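Local atomic coordinates of uncharacterized protein (Peptoclostridium difficile 630, PDB entry 4YCS), a protein that is of unknown function but probably represents part of a PnrA-like lipoprotein, the substrate-binding component of an ABC transporter. Residues 13-17 with 45-49; 31-35 with 119-123. All coordinates share one frame; numbering follows the deposited sequence.

Interaction 1 (13-17 with 45-49); sequences ILDIE and KVESD
Ile16 lies across the edge of strand 41-48, meeting both the main chain of Ser48 and the side chain of Glu47. Its N donates to Ser48 O at 3.1 Å, but from above the carbonyl plane, 52° out of it, as the chain turns off strand 8-15. With CG1 set between the backbone N and the carbonyl carbon (chi1 61°), the longer branch runs over the Ser48 carbonyl, CG1 3.7 Å from Ser48 C, and carries CD1 to within 3.9 Å of Glu47 CB. The other branch, CG2, meets Glu47 OE2, and the two side chains as wholes cross at about a right angle.

Leu14 makes the regular pairing: its N reaches Val46 O at 2.8 Å and its O takes Ser48 N at 3.1 Å, both close to straight at the carbonyl. This is the first parallel pair of the Rossmann-like sheet, strands 8-15 and 41-48 of a beta-alpha-beta unit. Leu14 and Glu47 run side by side on one face, Leu14 CD1 lying 4.1 Å from Glu47 CG, while Ile13 and Val46 pack on the other.

Asp49 lies beyond the last strand pairing and meets Glu17 flank to flank, CB to CB at 3.8 Å. Arg75 sits between several acceptors: it forms salt bridges with Asp15 OD2 and Glu17 OE1 and a weak hydrogen bond to Asp49 O. Its positive charge would offset the carboxylates gathered at these strand ends. Asp15 OD1 also receives a weak bond from Glu17 N, at 3.3 Å, two residues further along the chain.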
loop_
_atom_site.group_PDB
_atom_site.type_symbol
_atom_site.label_atom_id
_atom_site.label_comp_id
_atom_site.label_asym_id
_atom_site.label_seq_id
_atom_site.Cartn_x
_atom_site.Cartn_y
_atom_site.Cartn_z
ATOM N N ILE A 13 -0.959 -3.612 3.259
ATOM C CA ILE A 13 -1.975 -3.715 4.332
ATOM C C ILE A 13 -3.378 -3.633 3.655
ATOM O O ILE A 13 -3.650 -2.740 2.865
ATOM C CB ILE A 13 -1.758 -2.695 5.479
ATOM C CG1 ILE A 13 -2.842 -2.830 6.546
ATOM C CG2 ILE A 13 -1.738 -1.268 4.981
ATOM C CD1 ILE A 13 -2.493 -2.158 7.851
ATOM N N LEU A 14 -4.223 -4.608 3.948
ATOM C CA LEU A 14 -5.565 -4.717 3.349
ATOM C C LEU A 14 -6.717 -4.714 4.362
ATOM O O LEU A 14 -6.604 -5.226 5.457
ATOM C CB LEU A 14 -5.658 -5.995 2.534
ATOM C CG LEU A 14 -4.533 -6.133 1.514
ATOM C CD1 LEU A 14 -3.523 -7.140 2.023
ATOM C CD2 LEU A 14 -5.056 -6.535 0.152
ATOM N N ASP A 15 -7.811 -4.082 3.955
ATOM C CA ASP A 15 -9.053 -4.011 4.727
ATOM C C ASP A 15 -9.880 -5.215 4.290
ATOM O O ASP A 15 -10.281 -5.304 3.130
ATOM C CB ASP A 15 -9.745 -2.709 4.358
ATOM C CG ASP A 15 -11.107 -2.512 5.051
ATOM O OD1 ASP A 15 -11.495 -3.348 5.907
ATOM O OD2 ASP A 15 -11.750 -1.468 4.737
ATOM N N ILE A 16 -10.090 -6.163 5.201
ATOM C CA ILE A 16 -10.839 -7.395 4.882
ATOM C C ILE A 16 -12.214 -7.520 5.572
ATOM O O ILE A 16 -12.748 -8.616 5.660
ATOM C CB ILE A 16 -10.016 -8.671 5.155
ATOM C CG1 ILE A 16 -9.618 -8.808 6.640
ATOM C CG2 ILE A 16 -8.837 -8.692 4.199
ATOM C CD1 ILE A 16 -9.087 -10.187 7.005
ATOM N N GLU A 17 -12.778 -6.411 6.053
ATOM C CA GLU A 17 -14.145 -6.428 6.597
ATOM C C GLU A 17 -15.168 -6.562 5.468
ATOM O O GLU A 17 -15.178 -5.775 4.517
ATOM C CB GLU A 17 -14.445 -5.171 7.410
ATOM C CG GLU A 17 -15.812 -5.211 8.091
ATOM C CD GLU A 17 -15.971 -4.173 9.186
ATOM O OE1 GLU A 17 -15.584 -3.017 8.969
ATOM O OE2 GLU A 17 -16.496 -4.513 10.263
ATOM N N LYS A 45 2.391 -9.064 3.822
ATOM C CA LYS A 45 1.043 -8.521 3.894
ATOM C C LYS A 45 0.480 -8.537 5.289
ATOM O O LYS A 45 0.817 -9.397 6.090
ATOM C CB LYS A 45 0.114 -9.262 2.951
ATOM C CG LYS A 45 -0.434 -10.575 3.496
ATOM C CD LYS A 45 -1.695 -10.957 2.726
ATOM C CE LYS A 45 -1.970 -12.443 2.804
ATOM N NZ LYS A 45 -3.000 -12.796 1.802
ATOM N N VAL A 46 -0.355 -7.552 5.576
ATOM C CA VAL A 46 -1.104 -7.447 6.814
ATOM C C VAL A 46 -2.578 -7.307 6.433
ATOM O O VAL A 46 -2.893 -6.560 5.515
ATOM C CB VAL A 46 -0.622 -6.230 7.645
ATOM C CG1 VAL A 46 -1.432 -6.037 8.933
ATOM C CG2 VAL A 46 0.837 -6.430 7.980
ATOM N N GLU A 47 -3.445 -8.081 7.083
ATOM C CA GLU A 47 -4.902 -8.031 6.851
ATOM C C GLU A 47 -5.651 -7.693 8.144
ATOM O O GLU A 47 -5.332 -8.206 9.207
ATOM C CB GLU A 47 -5.381 -9.364 6.337
ATOM C CG GLU A 47 -4.935 -9.651 4.925
ATOM C CD GLU A 47 -5.179 -11.090 4.542
ATOM O OE1 GLU A 47 -4.419 -11.958 5.012
ATOM O OE2 GLU A 47 -6.121 -11.355 3.775
ATOM N N SER A 48 -6.640 -6.821 8.061
ATOM C CA SER A 48 -7.417 -6.449 9.260
ATOM C C SER A 48 -8.861 -6.057 8.921
ATOM O O SER A 48 -9.090 -5.310 7.978
ATOM C CB SER A 48 -6.716 -5.295 9.989
ATOM O OG SER A 48 -7.498 -4.815 11.075
ATOM N N ASP A 49 -9.822 -6.558 9.703
ATOM C CA ASP A 49 -11.214 -6.092 9.609
ATOM C C ASP A 49 -11.537 -4.969 10.615
ATOM O O ASP A 49 -12.605 -4.360 10.527
ATOM C CB ASP A 49 -12.222 -7.268 9.726
ATOM C CG ASP A 49 -11.988 -8.148 10.957
ATOM O OD1 ASP A 49 -11.350 -7.693 11.927
ATOM O OD2 ASP A 49 -12.448 -9.310 10.946
#

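Interaction 2 (31-35 with 119-123); sequences ALNNA and LAGLI
The flat groups here are peptide carbonyls, each met by an alanine methyl: Ala120 CB comes within 3.6 Å of Ala31 O, and Ala35 CB lies 4.0 Å from Ala120 O. Asn34 enters through its CB, alongside the Ala120 methyl. On one flank of this alanine cluster, Ala31 CB rests against Leu119, 3.9 Å from CD2. Further along, Ala35 CB meets Ile123 CG2 at 4.0 Å; with chi1 at -65° the CG2 branch stands anti to the backbone N and is the one brought to Ala35. The other branch of Ile123 carries CD1 to Leu32 CD1 at 4.2 Å. Leu32 starts out directed away from helix 118-127, and its side chain also touches Val10 and Met12 of strand 8-15, linking the helix pair to the sheet. The axes pass 8.4 Å apart at a crossing angle of -47°, close to the value expected when ridges formed by residues four apart, such as Ala31 and Ala35, fit into grooves. Ala31 O keeps its bond to Ala35 N at 2.9 Å, so the Ala120 methyl packs on a carbonyl already satisfied. Methyls against leucine and isoleucine branches imply dispersion and close shape fit rather than polar bonding.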
loop_
_atom_site.group_PDB
_atom_site.type_symbol
_atom_site.label_atom_id
_atom_site.label_comp_id
_atom_site.label_asym_id
_atom_site.label_seq_id
_atom_site.Cartn_x
_atom_site.Cartn_y
_atom_site.Cartn_z
ATOM N N ALA A 31 -0.873 -7.910 -8.378
ATOM C CA ALA A 31 0.055 -6.872 -8.826
ATOM C C ALA A 31 1.410 -6.943 -8.082
ATOM O O ALA A 31 2.479 -6.779 -8.689
ATOM C CB ALA A 31 -0.580 -5.528 -8.631
ATOM N N LEU A 32 1.324 -7.202 -6.776
ATOM C CA LEU A 32 2.496 -7.259 -5.901
ATOM C C LEU A 32 3.311 -8.498 -6.236
ATOM O O LEU A 32 4.519 -8.412 -6.494
ATOM C CB LEU A 32 2.079 -7.258 -4.436
ATOM C CG LEU A 32 3.206 -7.233 -3.377
ATOM C CD1 LEU A 32 4.081 -6.014 -3.558
ATOM C CD2 LEU A 32 2.645 -7.245 -1.959
ATOM N N ASN A 33 2.635 -9.621 -6.322
ATOM C CA ASN A 33 3.263 -10.841 -6.797
ATOM C C ASN A 33 3.929 -10.740 -8.177
ATOM O O ASN A 33 5.017 -11.277 -8.380
ATOM C CB ASN A 33 2.289 -11.992 -6.749
ATOM C CG ASN A 33 2.983 -13.296 -6.440
ATOM O OD1 ASN A 33 3.261 -14.078 -7.342
ATOM N ND2 ASN A 33 3.323 -13.512 -5.158
ATOM N N ASN A 34 3.298 -10.025 -9.105
ATOM C CA ASN A 34 3.852 -9.805 -10.444
ATOM C C ASN A 34 5.100 -8.916 -10.413
ATOM O O ASN A 34 6.080 -9.155 -11.119
ATOM C CB ASN A 34 2.803 -9.141 -11.368
ATOM C CG ASN A 34 1.719 -10.114 -11.866
ATOM O OD1 ASN A 34 1.947 -11.293 -12.027
ATOM N ND2 ASN A 34 0.527 -9.579 -12.141
ATOM N N ALA A 35 5.053 -7.876 -9.602
ATOM C CA ALA A 35 6.212 -7.020 -9.420
ATOM C C ALA A 35 7.398 -7.826 -8.887
ATOM O O ALA A 35 8.507 -7.666 -9.368
ATOM C CB ALA A 35 5.879 -5.872 -8.495
ATOM N N LEU A 119 -0.048 -0.809 -11.384
ATOM C CA LEU A 119 0.469 -0.913 -10.035
ATOM C C LEU A 119 1.809 -1.626 -10.012
ATOM O O LEU A 119 2.735 -1.181 -9.345
ATOM C CB LEU A 119 -0.521 -1.590 -9.098
ATOM C CG LEU A 119 -0.071 -1.643 -7.626
ATOM C CD1 LEU A 119 0.358 -0.278 -7.103
ATOM C CD2 LEU A 119 -1.191 -2.201 -6.734
ATOM N N ALA A 120 1.929 -2.720 -10.747
ATOM C CA ALA A 120 3.213 -3.488 -10.756
ATOM C C ALA A 120 4.340 -2.642 -11.304
ATOM O O ALA A 120 5.493 -2.730 -10.869
ATOM C CB ALA A 120 3.057 -4.735 -11.605
ATOM N N GLY A 121 3.973 -1.825 -12.290
ATOM C CA GLY A 121 4.898 -0.939 -12.937
ATOM C C GLY A 121 5.354 0.126 -11.968
ATOM O O GLY A 121 6.538 0.450 -11.879
ATOM N N LEU A 122 4.386 0.660 -11.239
ATOM C CA LEU A 122 4.694 1.726 -10.271
ATOM C C LEU A 122 5.659 1.216 -9.214
ATOM O O LEU A 122 6.577 1.907 -8.830
ATOM C CB LEU A 122 3.423 2.215 -9.618
ATOM C CG LEU A 122 3.694 3.344 -8.661
ATOM C CD1 LEU A 122 3.466 4.686 -9.323
ATOM C CD2 LEU A 122 2.842 3.167 -7.439
ATOM N N ILE A 123 5.452 -0.018 -8.763
ATOM C CA ILE A 123 6.265 -0.597 -7.720
ATOM C C ILE A 123 7.683 -0.723 -8.301
ATOM O O ILE A 123 8.678 -0.370 -7.655
ATOM C CB ILE A 123 5.666 -1.956 -7.254
ATOM C CG1 ILE A 123 4.273 -1.736 -6.579
ATOM C CG2 ILE A 123 6.605 -2.638 -6.292
ATOM C CD1 ILE A 123 3.381 -2.950 -6.364
#

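How the interactions relate
From the N terminus, strand 8-15 comes first, and its end supplies 13-17. Helix 22-38 follows, carrying 31-35, and the chain then returns along strand 41-48 to 45-49, where interaction 1 closes the loop of this first beta-alpha-beta unit. Interaction 2 starts inside that loop, but its partner 119-123 lies near the C terminus, beyond the other three strands in sequence. The two therefore cross rather than nest. Their centres are 18 Å apart and their nearest atoms about 6 Å, without touching. Interaction 1 joins the edge strand to its neighbour; interaction 2 ties the connecting helix to the last helix, which packs on edge strand 106-109.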